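PDB 3BDI: AB hydrolase-1 domain-containing protein from Thermoplasma acidophilum DSM 1728, which is of unknown specific function but is predicted to be a hydrolase of the alpha/beta hydrolase superfamily, assigned to the ABHD14 family. Local coordinates for residues 5-10 and 16-21; 30-35 and 41-46; 61-64 and 68-71. All blocks are in the same frame, centred on the assembly; numbering follows the deposited sequence. Where two conformers were deposited one is given.

Contact 1 of 3, residues 5-10 and 16-21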
loop_
_atom_site.group_PDB
_atom_site.type_symbol
_atom_site.label_atom_id
_atom_site.label_comp_id
_atom_site.label_asym_id
_atom_site.label_seq_id
_atom_site.Cartn_x
_atom_site.Cartn_y
_atom_site.Cartn_z
ATOM N N GLN A 5 1.904 2.080 -17.955
ATOM C CA GLN A 5 0.830 1.366 -18.627
ATOM C C GLN A 5 -0.415 1.498 -17.775
ATOM O O GLN A 5 -0.343 1.318 -16.568
ATOM C CB GLN A 5 1.169 -0.090 -18.802
ATOM C CG GLN A 5 2.280 -0.326 -19.803
ATOM C CD GLN A 5 2.596 -1.791 -19.903
ATOM O OE1 GLN A 5 1.831 -2.582 -20.520
ATOM N NE2 GLN A 5 3.663 -2.184 -19.277
ATOM N N GLU A 6 -1.508 1.816 -18.416
ATOM C CA GLU A 6 -2.815 1.936 -17.737
ATOM C C GLU A 6 -3.746 0.966 -18.458
ATOM O O GLU A 6 -3.836 0.980 -19.686
ATOM C CB GLU A 6 -3.329 3.353 -17.767
ATOM C CG GLU A 6 -2.409 4.338 -17.091
ATOM C CD GLU A 6 -2.869 5.768 -17.168
ATOM O OE1 GLU A 6 -3.188 6.226 -18.289
ATOM O OE2 GLU A 6 -2.901 6.475 -16.144
ATOM N N GLU A 7 -4.393 0.073 -17.732
ATOM C CA GLU A 7 -5.108 -1.029 -18.360
ATOM C C GLU A 7 -6.101 -1.621 -17.379
ATOM O O GLU A 7 -6.089 -1.326 -16.175
ATOM C CB GLU A 7 -4.135 -2.130 -18.779
ATOM C CG GLU A 7 -3.418 -2.785 -17.622
ATOM C CD GLU A 7 -2.300 -3.765 -18.010
ATOM O OE1 GLU A 7 -1.849 -3.740 -19.181
ATOM O OE2 GLU A 7 -1.848 -4.513 -17.117
ATOM N N PHE A 8 -6.971 -2.477 -17.874
ATOM C CA PHE A 8 -7.886 -3.224 -17.048
ATOM C C PHE A 8 -7.471 -4.685 -17.047
ATOM O O PHE A 8 -7.072 -5.230 -18.081
ATOM C CB PHE A 8 -9.319 -3.056 -17.509
ATOM C CG PHE A 8 -9.821 -1.654 -17.384
ATOM C CD1 PHE A 8 -9.600 -0.702 -18.380
ATOM C CD2 PHE A 8 -10.511 -1.270 -16.266
ATOM C CE1 PHE A 8 -10.019 0.593 -18.187
ATOM C CE2 PHE A 8 -10.954 0.019 -16.109
ATOM C CZ PHE A 8 -10.704 0.931 -17.094
ATOM N N ILE A 9 -7.480 -5.278 -15.858
ATOM C CA ILE A 9 -7.109 -6.686 -15.604
ATOM C C ILE A 9 -8.348 -7.383 -15.008
ATOM O O ILE A 9 -9.160 -6.754 -14.295
ATOM C CB ILE A 9 -5.845 -6.793 -14.673
ATOM C CG1 ILE A 9 -5.276 -8.220 -14.663
ATOM C CG2 ILE A 9 -6.112 -6.225 -13.267
ATOM C CD1 ILE A 9 -3.881 -8.295 -14.165
ATOM N N ASP A 10 -8.550 -8.665 -15.325
ATOM C CA ASP A 10 -9.525 -9.463 -14.638
ATOM C C ASP A 10 -8.910 -10.076 -13.429
ATOM O O ASP A 10 -7.901 -10.802 -13.534
ATOM C CB ASP A 10 -10.054 -10.587 -15.511
ATOM C CG ASP A 10 -11.160 -11.400 -14.787
ATOM O OD1 ASP A 10 -12.249 -10.841 -14.610
ATOM O OD2 ASP A 10 -10.903 -12.523 -14.399
ATOM N N VAL A 16 -10.690 -4.796 -12.910
ATOM C CA VAL A 16 -9.874 -3.915 -12.103
ATOM C C VAL A 16 -9.058 -3.006 -13.003
ATOM O O VAL A 16 -8.358 -3.492 -13.889
ATOM C CB VAL A 16 -8.943 -4.762 -11.210
ATOM C CG1 VAL A 16 -7.964 -3.891 -10.441
ATOM C CG2 VAL A 16 -9.797 -5.569 -10.256
ATOM N N PHE A 17 -9.129 -1.704 -12.772
ATOM C CA PHE A 17 -8.219 -0.760 -13.399
ATOM C C PHE A 17 -6.898 -0.767 -12.654
ATOM O O PHE A 17 -6.859 -0.757 -11.434
ATOM C CB PHE A 17 -8.789 0.657 -13.346
ATOM C CG PHE A 17 -7.862 1.710 -13.906
ATOM C CD1 PHE A 17 -7.633 1.761 -15.261
ATOM C CD2 PHE A 17 -7.238 2.658 -13.089
ATOM C CE1 PHE A 17 -6.770 2.676 -15.789
ATOM C CE2 PHE A 17 -6.385 3.601 -13.601
ATOM C CZ PHE A 17 -6.171 3.628 -14.990
ATOM N N GLN A 18 -5.798 -0.788 -13.407
ATOM C CA GLN A 18 -4.487 -0.610 -12.796
ATOM C C GLN A 18 -3.550 0.205 -13.622
ATOM O O GLN A 18 -3.679 0.303 -14.844
ATOM C CB GLN A 18 -3.823 -1.976 -12.475
ATOM C CG GLN A 18 -3.366 -2.760 -13.701
ATOM C CD GLN A 18 -2.637 -4.063 -13.332
ATOM O OE1 GLN A 18 -2.537 -4.419 -12.166
ATOM N NE2 GLN A 18 -2.186 -4.823 -14.331
ATOM N N ARG A 19 -2.579 0.763 -12.936
ATOM C CA ARG A 19 -1.432 1.471 -13.521
ATOM C C ARG A 19 -0.171 0.750 -13.118
ATOM O O ARG A 19 -0.032 0.346 -11.975
ATOM C CB ARG A 19 -1.399 2.896 -12.997
ATOM C CG ARG A 19 -2.766 3.580 -13.024
ATOM C CD ARG A 19 -2.694 4.979 -12.493
ATOM N NE ARG A 19 -2.116 5.910 -13.464
ATOM C CZ ARG A 19 -1.493 7.041 -13.124
ATOM N NH1 ARG A 19 -1.233 7.304 -11.851
ATOM N NH2 ARG A 19 -1.054 7.856 -14.083
ATOM N N LYS A 20 0.754 0.563 -14.076
ATOM C CA LYS A 20 1.968 -0.170 -13.734
ATOM C C LYS A 20 3.154 0.335 -14.519
ATOM O O LYS A 20 2.974 0.827 -15.599
ATOM C CB LYS A 20 1.802 -1.678 -13.951
ATOM C CG LYS A 20 1.668 -2.068 -15.396
ATOM C CD LYS A 20 1.346 -3.542 -15.548
ATOM C CE LYS A 20 1.377 -3.980 -17.008
ATOM N NZ LYS A 20 0.831 -5.370 -17.235
HETATM N N MSE A 21 4.331 0.212 -13.919
HETATM C CA MSE A 21 5.603 0.480 -14.600
HETATM C C MSE A 21 6.540 -0.680 -14.285
HETATM O O MSE A 21 6.997 -0.827 -13.182
HETATM C CB MSE A 21 6.162 1.795 -14.113
HETATM C CG MSE A 21 7.438 2.217 -14.853
HETATM SE SE MSE A 21 8.078 4.012 -14.519
HETATM C CE MSE A 21 6.889 5.035 -15.615
HETATM O O HOH W 1 2.106 -5.693 -19.803
#

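Contact 2 of 3, residues 30-35 and 41-46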
loop_
_atom_site.group_PDB
_atom_site.type_symbol
_atom_site.label_atom_id
_atom_site.label_comp_id
_atom_site.label_asym_id
_atom_site.label_seq_id
_atom_site.Cartn_x
_atom_site.Cartn_y
_atom_site.Cartn_z
ATOM N N ILE A 30 6.714 -3.705 -6.042
ATOM C CA ILE A 30 5.948 -2.991 -5.060
ATOM C C ILE A 30 4.554 -2.695 -5.644
ATOM O O ILE A 30 4.410 -2.378 -6.821
ATOM C CB ILE A 30 6.655 -1.681 -4.552
ATOM C CG1 ILE A 30 5.884 -1.079 -3.377
ATOM C CG2 ILE A 30 6.887 -0.707 -5.718
ATOM C CD1 ILE A 30 6.601 0.147 -2.697
ATOM N N ALA A 31 3.553 -2.902 -4.816
ATOM C CA ALA A 31 2.145 -2.630 -5.176
ATOM C C ALA A 31 1.588 -1.623 -4.170
ATOM O O ALA A 31 1.852 -1.711 -2.976
ATOM C CB ALA A 31 1.323 -3.940 -5.160
ATOM N N LEU A 32 0.831 -0.655 -4.688
ATOM C CA LEU A 32 0.334 0.511 -3.987
ATOM C C LEU A 32 -1.171 0.480 -3.903
ATOM O O LEU A 32 -1.829 0.325 -4.927
ATOM C CB LEU A 32 0.732 1.800 -4.702
ATOM C CG LEU A 32 2.135 1.911 -5.278
ATOM C CD1 LEU A 32 2.357 3.253 -5.982
ATOM C CD2 LEU A 32 3.220 1.679 -4.282
ATOM N N PHE A 33 -1.705 0.675 -2.701
ATOM C CA PHE A 33 -3.170 0.568 -2.421
ATOM C C PHE A 33 -3.651 1.854 -1.775
ATOM O O PHE A 33 -3.188 2.265 -0.732
ATOM C CB PHE A 33 -3.464 -0.693 -1.589
ATOM C CG PHE A 33 -2.970 -1.934 -2.247
ATOM C CD1 PHE A 33 -3.705 -2.558 -3.224
ATOM C CD2 PHE A 33 -1.707 -2.432 -1.951
ATOM C CE1 PHE A 33 -3.209 -3.668 -3.886
ATOM C CE2 PHE A 33 -1.230 -3.527 -2.610
ATOM C CZ PHE A 33 -1.967 -4.149 -3.561
ATOM N N HIS A 34 -4.600 2.505 -2.456
ATOM C CA HIS A 34 -5.067 3.830 -2.112
ATOM C C HIS A 34 -6.038 3.867 -0.907
ATOM O O HIS A 34 -6.624 2.872 -0.482
ATOM C CB HIS A 34 -5.677 4.466 -3.363
ATOM C CG HIS A 34 -6.890 3.766 -3.842
ATOM N ND1 HIS A 34 -8.112 3.882 -3.204
ATOM C CD2 HIS A 34 -7.061 2.918 -4.876
ATOM C CE1 HIS A 34 -8.973 3.096 -3.836
ATOM N NE2 HIS A 34 -8.362 2.495 -4.848
ATOM N N GLY A 35 -6.248 5.090 -0.435
ATOM C CA GLY A 35 -7.239 5.409 0.582
ATOM C C GLY A 35 -8.623 5.603 0.022
ATOM O O GLY A 35 -8.820 5.662 -1.198
HETATM N N MSE A 41 -4.743 7.096 -9.644
HETATM C CA MSE A 41 -4.294 8.325 -10.324
HETATM C C MSE A 41 -3.534 9.255 -9.385
HETATM O O MSE A 41 -2.649 10.001 -9.828
HETATM C CB MSE A 41 -5.461 9.069 -10.964
HETATM C CG MSE A 41 -6.239 8.266 -11.967
HETATM SE SE MSE A 41 -5.194 7.771 -13.533
HETATM C CE MSE A 41 -4.859 9.543 -14.168
ATOM N N ASP A 42 -3.839 9.197 -8.094
ATOM C CA ASP A 42 -3.318 10.199 -7.183
ATOM C C ASP A 42 -1.858 10.007 -6.812
ATOM O O ASP A 42 -1.234 10.919 -6.263
ATOM C CB ASP A 42 -4.223 10.293 -5.975
ATOM C CG ASP A 42 -5.534 10.881 -6.340
ATOM O OD1 ASP A 42 -5.578 12.107 -6.608
ATOM O OD2 ASP A 42 -6.552 10.180 -6.407
ATOM N N TRP A 43 -1.266 8.856 -7.123
ATOM C CA TRP A 43 0.133 8.615 -6.946
ATOM C C TRP A 43 0.955 9.474 -7.949
ATOM O O TRP A 43 2.187 9.524 -7.800
ATOM C CB TRP A 43 0.459 7.117 -7.166
ATOM C CG TRP A 43 -0.339 6.130 -6.354
ATOM C CD1 TRP A 43 -1.044 5.090 -6.872
ATOM C CD2 TRP A 43 -0.506 6.058 -4.910
ATOM N NE1 TRP A 43 -1.648 4.379 -5.855
ATOM C CE2 TRP A 43 -1.350 4.952 -4.648
ATOM C CE3 TRP A 43 -0.108 6.864 -3.832
ATOM C CZ2 TRP A 43 -1.694 4.567 -3.366
ATOM C CZ3 TRP A 43 -0.461 6.472 -2.546
ATOM C CH2 TRP A 43 -1.272 5.325 -2.333
ATOM N N ASP A 44 0.313 10.089 -8.930
ATOM C CA ASP A 44 1.005 11.017 -9.854
ATOM C C ASP A 44 1.628 12.159 -9.054
ATOM O O ASP A 44 2.658 12.708 -9.459
ATOM C CB ASP A 44 0.016 11.682 -10.854
ATOM C CG ASP A 44 -0.400 10.816 -12.026
ATOM O OD1 ASP A 44 0.210 9.754 -12.205
ATOM O OD2 ASP A 44 -1.320 11.308 -12.753
ATOM N N LYS A 45 1.001 12.594 -7.961
ATOM C CA LYS A 45 1.455 13.828 -7.318
ATOM C C LYS A 45 2.888 13.680 -6.809
ATOM O O LYS A 45 3.644 14.656 -6.843
ATOM C CB LYS A 45 0.505 14.169 -6.155
ATOM C CG LYS A 45 0.840 15.392 -5.369
ATOM C CD LYS A 45 0.706 16.683 -6.173
ATOM C CE LYS A 45 1.272 17.863 -5.416
ATOM N NZ LYS A 45 0.419 18.127 -4.182
ATOM N N ALA A 46 3.244 12.490 -6.307
ATOM C CA ALA A 46 4.585 12.204 -5.861
ATOM C C ALA A 46 5.417 11.432 -6.853
ATOM O O ALA A 46 6.537 10.982 -6.533
ATOM C CB ALA A 46 4.504 11.453 -4.508
HETATM O O HOH W 2 -3.549 2.192 -5.890
#

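Contact 3 of 3, residues 61-64 and 68-71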
loop_
_atom_site.group_PDB
_atom_site.type_symbol
_atom_site.label_atom_id
_atom_site.label_comp_id
_atom_site.label_asym_id
_atom_site.label_seq_id
_atom_site.Cartn_x
_atom_site.Cartn_y
_atom_site.Cartn_z
ATOM N N ALA A 61 -0.324 -0.449 -9.296
ATOM C CA ALA A 61 -1.283 0.287 -8.460
ATOM C C ALA A 61 -2.697 0.126 -9.025
ATOM O O ALA A 61 -2.983 0.687 -10.085
ATOM C CB ALA A 61 -0.927 1.772 -8.417
ATOM N N PRO A 62 -3.567 -0.647 -8.378
ATOM C CA PRO A 62 -4.969 -0.769 -8.822
ATOM C C PRO A 62 -5.906 0.208 -8.139
ATOM O O PRO A 62 -5.615 0.723 -7.053
ATOM C CB PRO A 62 -5.327 -2.174 -8.382
ATOM C CG PRO A 62 -4.551 -2.369 -7.122
ATOM C CD PRO A 62 -3.277 -1.521 -7.229
ATOM N N ASP A 63 -7.057 0.427 -8.772
ATOM C CA ASP A 63 -8.227 0.993 -8.076
ATOM C C ASP A 63 -8.911 -0.180 -7.384
ATOM O O ASP A 63 -9.166 -1.224 -8.018
ATOM C CB ASP A 63 -9.170 1.701 -9.007
ATOM C CG ASP A 63 -8.600 2.989 -9.570
ATOM O OD1 ASP A 63 -7.536 3.442 -9.130
ATOM O OD2 ASP A 63 -9.256 3.545 -10.489
ATOM N N TYR A 64 -9.139 -0.059 -6.083
ATOM C CA TYR A 64 -9.778 -1.121 -5.308
ATOM C C TYR A 64 -11.176 -1.348 -5.896
ATOM O O TYR A 64 -11.846 -0.395 -6.231
ATOM C CB TYR A 64 -9.846 -0.770 -3.809
ATOM C CG TYR A 64 -10.152 -2.027 -2.982
ATOM C CD1 TYR A 64 -9.162 -2.950 -2.702
ATOM C CD2 TYR A 64 -11.450 -2.355 -2.697
ATOM C CE1 TYR A 64 -9.447 -4.128 -2.125
ATOM C CE2 TYR A 64 -11.752 -3.567 -2.102
ATOM C CZ TYR A 64 -10.747 -4.427 -1.781
ATOM O OH TYR A 64 -10.977 -5.644 -1.241
ATOM N N GLY A 68 -12.735 4.283 -7.803
ATOM C CA GLY A 68 -12.083 4.747 -9.021
ATOM C C GLY A 68 -12.753 4.204 -10.261
ATOM O O GLY A 68 -13.947 4.383 -10.454
ATOM N N ARG A 69 -11.960 3.530 -11.088
ATOM C CA ARG A 69 -12.395 2.977 -12.380
ATOM C C ARG A 69 -12.698 1.470 -12.314
ATOM O O ARG A 69 -13.036 0.882 -13.323
ATOM C CB ARG A 69 -11.319 3.215 -13.442
ATOM C CG ARG A 69 -11.205 4.670 -13.819
ATOM C CD ARG A 69 -9.917 4.866 -14.648
ATOM N NE ARG A 69 -10.026 6.048 -15.473
ATOM C CZ ARG A 69 -9.722 7.290 -15.092
ATOM N NH1 ARG A 69 -9.348 7.561 -13.849
ATOM N NH2 ARG A 69 -9.942 8.281 -15.955
ATOM N N SER A 70 -12.631 0.863 -11.132
ATOM C CA SER A 70 -12.801 -0.581 -10.995
ATOM C C SER A 70 -14.259 -0.941 -10.731
ATOM O O SER A 70 -15.001 -0.242 -10.033
ATOM C CB SER A 70 -11.924 -1.126 -9.871
ATOM O OG SER A 70 -10.561 -1.061 -10.266
ATOM N N ALA A 71 -14.652 -2.105 -11.207
ATOM C CA ALA A 71 -16.012 -2.566 -10.986
ATOM C C ALA A 71 -16.243 -2.852 -9.530
ATOM O O ALA A 71 -15.295 -3.221 -8.798
ATOM C CB ALA A 71 -16.247 -3.843 -11.838
HETATM O O HOH W 3 -8.874 6.172 -11.313
#

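Contact 1 of 3, residues 5-10 and 16-21
Glu7 and Lys20 join charges across the antiparallel beta hairpin formed by strands 5-11 and 14-21, the edge of the central sheet of the alpha/beta hydrolase fold. Glu7 and Gln18 form a hydrogen-bonded antiparallel pair, with Gln18 N 2.8 Å from Glu7 O. On the face that carries Gln5, Glu7, Ile9, Val16, Gln18 and Lys20, the Glu7 carboxylate gathers the charged and amide groups. The side chain of Lys20 can be followed outward from its root. With CG lodged between the backbone N and the carbonyl carbon (chi1 68°) and the rest extended, the chain leans over the neighbouring strand: CG lies 4.0 Å from Gln5 CB, CD nears Glu7 OE2, CE passes 3.7 Å from Gln5 NE2, and NZ ends 2.8 Å from Glu7 OE2 in a salt bridge. A water that accepts from Lys20 NZ donates in turn to Gln5 OE1. Glu7 OE2 also takes the in-plane N-H of Gln18 NE2 on its anti lone pair, while Lys20 arrives on the syn side, tilted from the carboxylate plane. Gln18 OE1 bonds to Tyr93 OH and NE2 also to Asn97 OD1, which probably fixes the rotation of the amide. On the other face Phe8 and Phe17 meet obliquely, Phe17 CD1 lying over one face of the Phe8 ring. Beyond them Glu6 OE2 presents its anti lone pair to Arg19 NE at 2.8 Å, with a weak second bond from Arg19 NH2.

Contact 2 of 3, residues 30-35 and 41-46
Strand 28-33 ends at Phe33, and the chain then runs through His34 and Gly35 into a loop that returns as a short 3-10 segment that includes residues 42-44. Here Asp44 N bonds to Met41 O at 3.1 Å and Lys45 N to Asp42 O at 3.3 Å. The two backbones stay well apart, the nearest CA atoms being those of His34 and Asp42 at 8.3 Å, and no direct hydrogen bond crosses between them. The separation is bridged by the indole of Trp43, whose CB is directed at the strand. Its CG stands anti to the carbonyl carbon (chi1 -54°), and the ring reaches in to meet Leu32, the end of Phe33 and the start of His34. Leu32 lies over one face: its CD1 sits above the five-membered ring, 3.9 Å from the centroid and only 9° off the normal, a CH-pi contact, while its CB covers the rim near NE1 and CE2. Leucine and indole run antiparallel alongside one another. In this part of the alpha/beta hydrolase fold Trp43 packs the loop after strand 28-33 onto the end of that strand, with Met105 of strand 102-107 and Phe49 of helix 48-53 also against the indole. At its edge, Trp43 CZ2 lies 3.7 Å from Phe33 C, nearly in the ring plane. The indole N-H is satisfied by a water that accepts from Trp43 NE1 at 2.9 Å and donates to Leu32 O at 2.7 Å, joining buried polar atoms of both segments. His34 turns its ring away from Trp43, and its ND1 bonds to Gly35 O from above the carbonyl plane, while NE2 pairs with Tyr64 N.

Contact 3 of 3, residues 61-64 and 68-71
Asp63 lays its carboxylate against the backbone of Gly68 and Arg69, in the loop that follows strand 57-62 of the alpha/beta hydrolase fold. The chain turns back on itself after this strand, and Asp63 ties the two limbs of the turn together. With chi1 at -69°, CG swings to the side of the backbone N, opposite the carbonyl carbon, and OD2 comes to 2.8 Å from Arg69 N; the donor comes from the anti side, 20° out of the carboxylate plane. OD2 also lies 3.4 Å from Gly68 CA, on the side where a CB would clash with it, so a side chain would not fit there, and the positive phi of Gly68 also suits a residue without one. The other oxygen, OD1, is hydrogen-bonded to Ser40 OG. Replacing Asp63 by an alanine would probably leave Arg69 N and Ser40 OG without their carboxylate mate and let the 68-70 loop shift. A water donates to Asp63 OD2 and accepts from Arg69 NH1, linking charges too far apart to touch. Beside this, Ser70 OG is 3.3 Å from Asp63 CB and donates to Asp63 O at 2.7 Å, approaching from above the carbonyl plane.

The three contacts illustrate how chemistry follows place in one fold. Contact 1, at the sheet edge, is partly exposed and relies on a full ladder of backbone bonds with charged pairs on both faces. Contact 2 is buried, and its segments meet through an indole, a leucine and one water. Contact 3 is largely buried yet polar, a loop held by a carboxylate and a hydroxyl. Strand 14-21 of contact 1 lies beside strand 57-62 of contact 3, with Arg19 O bonded to Ala61 N. Strand 57-62 also neighbours strand 28-33 of contact 2, and a salt bridge from Arg19 NH1 to Asp44 OD1 joins contacts 1 and 2 directly.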